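Local coordinates for cupin 2, conserved barrel domain protein (Novosphingobium aromaticivorans DSM 12444, PDB 3ES1) that is of unknown function but has a cupin-like barrel fold and packs as a two-chain assembly in the crystal, at the interface of chains A and B. Sequence-based numbering; all coordinates share one arbitrary frame. Chains: chain A/B, Cupin 2, conserved barrel domain protein.

Contacts 1, 2 and 3 are patches of one two-fold symmetric interface, each with a chain-exchanged twin. The C-alpha centres of contacts 2 and 3 lie about 10 Å apart; contact 1 is about 20 Å from either. Contacts 2 and 3 share B:Val129 and four strands, 14-21 and 45-53 of chain A against 99-107 and 127-130 of chain B; contact 2 also takes in strand 79-86, contact 3 strand 27-35 and a chain A loop. Contact 1 adds the end of chain A strand 145-153 and a loop of chain B. Strands and loops both take part, which would suit a dimer, unproven by the crystal alone.

Contact 1: the interface of chains A and B. Residues chain A 152-155; chain B 56-59.
A:Glu153 meets B:Pro57 and B:Ala58 through both its backbone and its side chain. The polar link is a backbone hydrogen bond: B:Ala58 N donates to A:Glu153 O at 3.0 Å, nearly straight at the hydrogen (163°) and in the carbonyl plane. The same carbonyl oxygen is flanked by the proline, whose CB lies 3.3 Å from A:Glu153 O.

Apolar contacts lie to either side of this bond. The side chains of A:Glu153 and B:Pro57 run side by side in the same direction, and the carboxylate carbon CD of A:Glu153 rests 3.6 Å from ring atom CG of B:Pro57. With CG anti to the backbone N (chi1 -180°) and the chain extended beyond it, the glutamate lays its methylene and carboxylate along the proline. B:Pro57 follows a cis peptide bond, which turns the chain sharply between B:Val56 and the proline. On the other flank A:Ile152 CG2 touches B:Val56 CG1 at 4.0 Å, one branch methyl against another at an oblique angle.

A separate contact sets a methyl against a carbonyl oxygen: CB of A:Ala154 stands 3.4 Å from B:Ala58 O.

In the fold, A:Ile152 and A:Glu153 close strand 145-153 of the cupin-like barrel, A:Ala154 and A:Pro155 begin the loop after it, and residues 56-59 of chain B form a loop following strand 45-53.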
ATOM      1  N   ILE A 152      -8.061   3.568  -2.280  1.00 19.58           N
ATOM      2  CA  ILE A 152      -8.037   4.492  -3.407  1.00 18.63           C
ATOM      3  C   ILE A 152      -9.447   4.649  -3.968  1.00 19.48           C
ATOM      4  O   ILE A 152     -10.126   3.672  -4.275  1.00 18.57           O
ATOM      5  CB  ILE A 152      -7.076   3.989  -4.527  1.00 19.14           C
ATOM      6  CG1 ILE A 152      -5.623   3.894  -4.043  1.00 19.16           C
ATOM      7  CG2 ILE A 152      -7.132   4.914  -5.767  1.00 17.81           C
ATOM      8  CD1 ILE A 152      -4.728   3.027  -4.935  1.00 21.05           C
ATOM      9  N   GLU A 153      -9.902   5.908  -3.979  1.00 19.66           N
ATOM     10  CA  GLU A 153     -11.173   6.323  -4.556  1.00 18.82           C
ATOM     11  C   GLU A 153     -11.555   5.546  -5.822  1.00 19.08           C
ATOM     12  O   GLU A 153     -10.730   5.340  -6.711  1.00 18.37           O
ATOM     13  CB  GLU A 153     -11.105   7.845  -4.842  1.00 19.51           C
ATOM     14  CG  GLU A 153     -12.366   8.404  -5.438  1.00 20.78           C
ATOM     15  CD  GLU A 153     -12.276   9.884  -5.797  1.00 23.17           C
ATOM     16  OE1 GLU A 153     -11.294  10.577  -5.398  1.00 22.44           O
ATOM     17  OE2 GLU A 153     -13.196  10.335  -6.515  1.00 19.73           O
ATOM     18  N   ALA A 154     -12.796   5.055  -5.845  1.00 19.41           N
ATOM     19  CA  ALA A 154     -13.440   4.560  -7.073  1.00 20.00           C
ATOM     20  C   ALA A 154     -14.934   4.830  -6.969  1.00 20.70           C
ATOM     21  O   ALA A 154     -15.493   4.918  -5.864  1.00 21.18           O
ATOM     22  CB  ALA A 154     -13.165   3.056  -7.335  1.00 19.37           C
ATOM     23  N   PRO A 155     -15.585   5.013  -8.113  1.00 20.80           N
ATOM     24  CA  PRO A 155     -17.038   5.109  -8.069  1.00 21.51           C
ATOM     25  C   PRO A 155     -17.701   3.870  -7.457  1.00 21.38           C
ATOM     26  O   PRO A 155     -17.127   2.761  -7.380  1.00 20.77           O
ATOM     27  CB  PRO A 155     -17.435   5.269  -9.544  1.00 22.06           C
ATOM     28  CG  PRO A 155     -16.193   5.569 -10.275  1.00 21.33           C
ATOM     29  CD  PRO A 155     -15.041   5.100  -9.467  1.00 20.89           C
TER
ATOM     30  N   VAL B  56      -6.713   6.520 -11.816  1.00 19.87           N
ATOM     31  CA  VAL B  56      -7.166   6.901 -10.494  1.00 19.79           C
ATOM     32  C   VAL B  56      -8.038   8.174 -10.641  1.00 20.49           C
ATOM     33  O   VAL B  56      -7.590   9.124 -11.300  1.00 20.30           O
ATOM     34  CB  VAL B  56      -5.977   7.097  -9.471  1.00 20.44           C
ATOM     35  CG1 VAL B  56      -5.267   5.762  -9.188  1.00 21.03           C
ATOM     36  CG2 VAL B  56      -4.971   8.164  -9.913  1.00 18.29           C
ATOM     37  N   PRO B  57      -9.286   8.170 -10.106  1.00 20.42           N
ATOM     38  CA  PRO B  57      -9.948   7.044  -9.422  1.00 20.40           C
ATOM     39  C   PRO B  57     -10.003   5.778 -10.260  1.00 20.47           C
ATOM     40  O   PRO B  57      -9.978   5.807 -11.491  1.00 20.82           O
ATOM     41  CB  PRO B  57     -11.357   7.570  -9.131  1.00 21.54           C
ATOM     42  CG  PRO B  57     -11.241   9.075  -9.184  1.00 21.12           C
ATOM     43  CD  PRO B  57     -10.165   9.373 -10.159  1.00 21.38           C
ATOM     44  N   ALA B  58     -10.086   4.671  -9.539  1.00 19.96           N
ATOM     45  CA  ALA B  58     -10.060   3.339 -10.129  1.00 19.72           C
ATOM     46  C   ALA B  58     -11.468   2.967 -10.594  1.00 19.83           C
ATOM     47  O   ALA B  58     -12.399   3.778 -10.546  1.00 18.62           O
ATOM     48  CB  ALA B  58      -9.526   2.322  -9.145  1.00 19.50           C
ATOM     49  N   ASP B  59     -11.593   1.724 -11.037  1.00 19.50           N
ATOM     50  CA  ASP B  59     -12.860   1.225 -11.630  1.00 19.45           C
ATOM     51  C   ASP B  59     -13.143  -0.169 -11.184  1.00 18.75           C
ATOM     52  O   ASP B  59     -12.516  -1.122 -11.643  1.00 17.44           O
ATOM     53  CB  ASP B  59     -12.772   1.231 -13.159  1.00 19.18           C
ATOM     54  CG  ASP B  59     -14.096   0.913 -13.838  1.00 21.50           C
ATOM     55  OD1 ASP B  59     -15.070   0.566 -13.164  1.00 19.01           O
ATOM     56  OD2 ASP B  59     -14.125   0.946 -15.077  1.00 21.25           O
TER

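Contact 2: the interface of chains A and B. Residues chain A 14, 16, 50, 81, 83; chain B 102, 127, 129.
B:Ile127 pushes its aliphatic branches against A:Val50 and A:Val83, and A:Ile81 covers B:Tyr102; these two groups make the tightly packed part. The delta-methyl CD1 of B:Ile127 slides past A:Val83 in the opposite direction and lies 3.7 Å from A:Val83 CG2. A:Val50 meets the isoleucine tip to tip, its CG1 3.9 Å from B:Ile127 CG2 while its CG2 faces CD1. This forked fit follows from chi1 of -61° at B:Ile127, which sets CG2 anti to the backbone N and CG1, carrying CD1, beside it.

At the second group, A:Ile81 CG2 sits over the centre of the B:Tyr102 ring, 3.7 Å from the centroid, in a CH-pi contact. The other branch of A:Ile81 runs back toward the root of the tyrosine and brings CD1 to 3.5 Å from B:Tyr102 CB, so one branch covers the ring and the other the CB stem, both from the same side.

The looser margin holds A:Val14, whose CG1 is 4.1 Å from B:Ile127 CD1, and B:Val129, whose CG2 stays 4.5 Å from A:Arg16 CG. A:Arg16 pairs with B:Ile127 through its backbone as a parallel beta bridge; its guanidinium turns within its own chain, where NH1 donates in plane to A:Val50 O at 2.9 Å, tying strand 14-21 to strand 45-53.

The patch joins the two barrels by apolar interlocking and strand pairing, and probably helps hold a dimer together.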
ATOM      1  N   VAL A  14       4.925   2.239  14.822  1.00 18.34           N
ATOM      2  CA  VAL A  14       5.223   2.319  13.391  1.00 18.33           C
ATOM      3  C   VAL A  14       6.072   3.558  13.035  1.00 17.67           C
ATOM      4  O   VAL A  14       5.717   4.667  13.335  1.00 17.89           O
ATOM      5  CB  VAL A  14       3.892   2.359  12.601  1.00 18.73           C
ATOM      6  CG1 VAL A  14       4.140   2.497  11.067  1.00 18.41           C
ATOM      7  CG2 VAL A  14       2.989   1.142  12.964  1.00 17.05           C
ATOM      8  N   ARG A  16       7.337   6.165  10.411  1.00 17.55           N
ATOM      9  CA  ARG A  16       6.898   6.864   9.207  1.00 18.31           C
ATOM     10  C   ARG A  16       7.988   7.843   8.751  1.00 17.26           C
ATOM     11  O   ARG A  16       8.470   8.670   9.531  1.00 16.76           O
ATOM     12  CB  ARG A  16       5.584   7.618   9.462  1.00 17.76           C
ATOM     13  CG  ARG A  16       5.028   8.375   8.213  1.00 19.91           C
ATOM     14  CD  ARG A  16       3.753   9.145   8.546  1.00 20.21           C
ATOM     15  NE  ARG A  16       4.043  10.404   9.190  1.00 21.03           N
ATOM     16  CZ  ARG A  16       3.271  11.477   9.158  1.00 21.84           C
ATOM     17  NH1 ARG A  16       2.121  11.465   8.507  1.00 19.61           N
ATOM     18  NH2 ARG A  16       3.675  12.566   9.773  1.00 23.87           N
ATOM     19  N   VAL A  50      -1.686   6.891   8.541  1.00 17.02           N
ATOM     20  CA  VAL A  50      -0.326   7.191   8.136  1.00 16.81           C
ATOM     21  C   VAL A  50      -0.252   8.384   7.179  1.00 17.43           C
ATOM     22  O   VAL A  50       0.552   9.267   7.377  1.00 18.26           O
ATOM     23  CB  VAL A  50       0.363   5.921   7.581  1.00 17.49           C
ATOM     24  CG1 VAL A  50       1.687   6.267   6.957  1.00 15.98           C
ATOM     25  CG2 VAL A  50       0.563   4.923   8.789  1.00 15.55           C
ATOM     26  N   ILE A  81      -3.711   5.760   3.537  1.00 17.93           N
ATOM     27  CA  ILE A  81      -2.957   4.597   4.048  1.00 17.11           C
ATOM     28  C   ILE A  81      -3.035   4.620   5.560  1.00 17.57           C
ATOM     29  O   ILE A  81      -2.715   5.608   6.196  1.00 16.77           O
ATOM     30  CB  ILE A  81      -1.470   4.493   3.517  1.00 16.39           C
ATOM     31  CG1 ILE A  81      -0.732   3.251   4.097  1.00 16.89           C
ATOM     32  CG2 ILE A  81      -0.677   5.771   3.793  1.00 16.97           C
ATOM     33  CD1 ILE A  81       0.573   2.891   3.370  1.00 16.07           C
ATOM     34  N   VAL A  83      -2.691   1.776   9.185  1.00 16.72           N
ATOM     35  CA  VAL A  83      -2.354   0.507   9.782  1.00 16.46           C
ATOM     36  C   VAL A  83      -3.443   0.097  10.799  1.00 16.00           C
ATOM     37  O   VAL A  83      -3.827   0.872  11.695  1.00 15.69           O
ATOM     38  CB  VAL A  83      -0.947   0.555  10.449  1.00 15.99           C
ATOM     39  CG1 VAL A  83      -0.649  -0.766  11.161  1.00 15.89           C
ATOM     40  CG2 VAL A  83       0.148   0.935   9.461  1.00 17.20           C
TER
ATOM     41  N   TYR B 102       3.551   4.854  -1.463  1.00 16.79           N
ATOM     42  CA  TYR B 102       3.571   4.349  -0.107  1.00 17.30           C
ATOM     43  C   TYR B 102       4.410   3.073  -0.127  1.00 17.36           C
ATOM     44  O   TYR B 102       4.085   2.105  -0.806  1.00 18.87           O
ATOM     45  CB  TYR B 102       2.160   4.050   0.423  1.00 16.15           C
ATOM     46  CG  TYR B 102       1.211   5.185   0.329  1.00 16.28           C
ATOM     47  CD1 TYR B 102       1.613   6.499   0.674  1.00 16.62           C
ATOM     48  CD2 TYR B 102      -0.118   4.992  -0.109  1.00 18.37           C
ATOM     49  CE1 TYR B 102       0.708   7.571   0.590  1.00 19.15           C
ATOM     50  CE2 TYR B 102      -1.020   6.080  -0.194  1.00 19.48           C
ATOM     51  CZ  TYR B 102      -0.605   7.364   0.189  1.00 18.20           C
ATOM     52  OH  TYR B 102      -1.500   8.426   0.099  1.00 17.09           O
ATOM     53  N   ILE B 127       7.152   2.641   7.221  1.00 17.39           N
ATOM     54  CA  ILE B 127       6.464   3.160   6.027  1.00 17.56           C
ATOM     55  C   ILE B 127       7.082   4.440   5.491  1.00 18.16           C
ATOM     56  O   ILE B 127       7.338   5.402   6.229  1.00 19.02           O
ATOM     57  CB  ILE B 127       4.954   3.387   6.308  1.00 18.16           C
ATOM     58  CG1 ILE B 127       4.284   2.040   6.696  1.00 19.56           C
ATOM     59  CG2 ILE B 127       4.273   4.022   5.096  1.00 16.28           C
ATOM     60  CD1 ILE B 127       2.803   2.138   7.230  1.00 18.30           C
ATOM     61  N   VAL B 129       6.539   7.553   2.786  1.00 18.05           N
ATOM     62  CA  VAL B 129       5.675   8.382   1.913  1.00 17.89           C
ATOM     63  C   VAL B 129       6.584   9.153   0.962  1.00 18.55           C
ATOM     64  O   VAL B 129       7.208  10.147   1.352  1.00 19.33           O
ATOM     65  CB  VAL B 129       4.779   9.323   2.756  1.00 17.36           C
ATOM     66  CG1 VAL B 129       3.789  10.114   1.894  1.00 17.00           C
ATOM     67  CG2 VAL B 129       4.022   8.496   3.844  1.00 18.32           C
TER

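Contact 3: the interface of chains A and B. Residues chain A 18, 30, 51, 60, 62; chain B 100, 129, 131.
A:Trp51 lays one indole face against B:Val129, whose CG1 stands over the ring system, 3.6 Å from the centroid of the five-membered ring. Also in the first shell, B:Ile100 CD1 reaches A:Trp51 NE1 at 3.6 Å. The side chain of B:Arg131 runs across that of A:Trp51 at about a right angle, the guanidinium and indole planes 45° apart, its CD 3.8 Å from A:Trp51 CZ2. A:Val18 CG1 lies 3.7 Å from B:Arg131 CD, and A:Val18 forms a parallel beta bridge with B:Val129. With an alanine here in place of A:Trp51, a gap would probably open beside B:Val129 and B:Ile100, and B:Arg131 CD would lose part of its support.

B:Arg131 bends at chi3 (56°), and its guanidinium NH2 donates to A:Asp62 O at 2.9 Å. This bond is angled: the donor stands above the carbonyl plane, and the oxygen is tilted from the guanidinium plane.

Farther out, water 1 bridges B:Arg131 NE and A:Asn60 OD1, while water 2 joins the backbone oxygens of A:Asn60 and B:Arg131. A:Lys30 crosses beside the guanidinium through its methylene CD.

The site anchors a loop of chain A and its tryptophan-bearing strand to the partner barrel, probably steadying the assembly.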
ATOM      1  N   VAL A  18       8.732  10.586   5.725  1.00 17.46           N
ATOM      2  CA  VAL A  18       8.098  11.377   4.637  1.00 16.86           C
ATOM      3  C   VAL A  18       9.101  12.238   3.913  1.00 16.66           C
ATOM      4  O   VAL A  18       9.839  12.992   4.533  1.00 17.01           O
ATOM      5  CB  VAL A  18       6.994  12.304   5.170  1.00 17.35           C
ATOM      6  CG1 VAL A  18       6.299  13.075   3.994  1.00 16.29           C
ATOM      7  CG2 VAL A  18       5.980  11.519   6.021  1.00 15.84           C
ATOM      8  N   LYS A  30      11.377  15.147   4.999  1.00 20.37           N
ATOM      9  CA  LYS A  30      10.395  16.143   5.449  1.00 21.68           C
ATOM     10  C   LYS A  30      10.053  15.924   6.916  1.00 21.63           C
ATOM     11  O   LYS A  30       9.995  16.864   7.688  1.00 21.30           O
ATOM     12  CB  LYS A  30       9.141  16.087   4.574  1.00 22.68           C
ATOM     13  CG  LYS A  30       8.087  17.166   4.877  1.00 27.74           C
ATOM     14  CD  LYS A  30       6.868  17.132   3.955  1.00 31.10           C
ATOM     15  CE  LYS A  30       5.687  17.882   4.596  1.00 33.21           C
ATOM     16  NZ  LYS A  30       5.552  19.310   4.145  1.00 31.38           N
ATOM     17  N   TRP A  51      -1.114   8.376   6.174  1.00 16.55           N
ATOM     18  CA  TRP A  51      -1.175   9.426   5.150  1.00 16.82           C
ATOM     19  C   TRP A  51      -2.519   9.402   4.439  1.00 17.02           C
ATOM     20  O   TRP A  51      -3.219   8.377   4.417  1.00 16.94           O
ATOM     21  CB  TRP A  51      -0.024   9.257   4.107  1.00 16.12           C
ATOM     22  CG  TRP A  51       0.343  10.530   3.355  1.00 14.91           C
ATOM     23  CD1 TRP A  51      -0.082  10.897   2.128  1.00 16.36           C
ATOM     24  CD2 TRP A  51       1.144  11.618   3.838  1.00 17.14           C
ATOM     25  NE1 TRP A  51       0.396  12.134   1.797  1.00 16.78           N
ATOM     26  CE2 TRP A  51       1.167  12.600   2.825  1.00 16.92           C
ATOM     27  CE3 TRP A  51       1.835  11.863   5.031  1.00 15.91           C
ATOM     28  CZ2 TRP A  51       1.861  13.810   2.976  1.00 18.92           C
ATOM     29  CZ3 TRP A  51       2.522  13.012   5.168  1.00 17.38           C
ATOM     30  CH2 TRP A  51       2.533  13.991   4.153  1.00 16.42           C
ATOM     31  N   ASN A  60       1.986  16.461  -5.344  1.00 17.72           N
ATOM     32  CA  ASN A  60       3.229  16.553  -4.600  1.00 18.25           C
ATOM     33  C   ASN A  60       3.659  17.990  -4.372  1.00 18.53           C
ATOM     34  O   ASN A  60       4.767  18.247  -3.873  1.00 19.63           O
ATOM     35  CB  ASN A  60       4.344  15.709  -5.223  1.00 18.75           C
ATOM     36  CG  ASN A  60       4.108  14.261  -5.002  1.00 17.70           C
ATOM     37  OD1 ASN A  60       3.707  13.845  -3.900  1.00 18.63           O
ATOM     38  ND2 ASN A  60       4.307  13.474  -6.019  1.00 12.76           N
ATOM     39  N   ASP A  62       1.373  19.744  -2.585  1.00 18.90           N
ATOM     40  CA  ASP A  62       0.573  19.860  -1.361  1.00 19.49           C
ATOM     41  C   ASP A  62       1.411  19.390  -0.187  1.00 20.07           C
ATOM     42  O   ASP A  62       1.691  18.207  -0.039  1.00 20.09           O
ATOM     43  CB  ASP A  62      -0.716  19.023  -1.460  1.00 19.70           C
ATOM     44  CG  ASP A  62      -1.571  19.099  -0.207  1.00 20.33           C
ATOM     45  OD1 ASP A  62      -1.240  19.899   0.694  1.00 19.03           O
ATOM     46  OD2 ASP A  62      -2.561  18.333  -0.110  1.00 21.05           O
TER
ATOM     47  N   ILE B 100       2.979   9.686  -6.098  1.00 17.88           N
ATOM     48  CA  ILE B 100       3.226   9.534  -4.661  1.00 17.11           C
ATOM     49  C   ILE B 100       3.205   8.042  -4.415  1.00 16.92           C
ATOM     50  O   ILE B 100       2.378   7.335  -4.950  1.00 17.19           O
ATOM     51  CB  ILE B 100       2.184  10.311  -3.767  1.00 15.54           C
ATOM     52  CG1 ILE B 100       2.621  10.372  -2.292  1.00 16.09           C
ATOM     53  CG2 ILE B 100       0.716   9.782  -3.867  1.00 14.83           C
ATOM     54  CD1 ILE B 100       1.704  11.273  -1.397  1.00 16.88           C
ATOM     55  N   VAL B 129       6.539   7.553   2.786  1.00 18.05           N
ATOM     56  CA  VAL B 129       5.675   8.382   1.913  1.00 17.89           C
ATOM     57  C   VAL B 129       6.584   9.153   0.962  1.00 18.55           C
ATOM     58  O   VAL B 129       7.208  10.147   1.352  1.00 19.33           O
ATOM     59  CB  VAL B 129       4.779   9.323   2.756  1.00 17.36           C
ATOM     60  CG1 VAL B 129       3.789  10.114   1.894  1.00 17.00           C
ATOM     61  CG2 VAL B 129       4.022   8.496   3.844  1.00 18.32           C
ATOM     62  N   ARG B 131       7.151  11.485  -1.920  1.00 18.35           N
ATOM     63  CA  ARG B 131       6.367  12.592  -2.512  1.00 18.77           C
ATOM     64  C   ARG B 131       7.018  13.161  -3.795  1.00 18.90           C
ATOM     65  O   ARG B 131       7.243  14.360  -3.926  1.00 19.06           O
ATOM     66  CB  ARG B 131       6.074  13.657  -1.445  1.00 19.44           C
ATOM     67  CG  ARG B 131       5.148  13.121  -0.323  1.00 18.72           C
ATOM     68  CD  ARG B 131       4.907  14.111   0.775  1.00 21.33           C
ATOM     69  NE  ARG B 131       4.368  15.356   0.219  1.00 22.23           N
ATOM     70  CZ  ARG B 131       5.059  16.468   0.067  1.00 21.93           C
ATOM     71  NH1 ARG B 131       6.333  16.514   0.403  1.00 19.44           N
ATOM     72  NH2 ARG B 131       4.476  17.530  -0.466  1.00 21.40           N
TER
HETATM   73  O   HOH W   1       2.197  14.931  -1.881  1.00 17.12           O
HETATM   74  O   HOH W   2       7.213  16.912  -3.092  1.00 17.36           O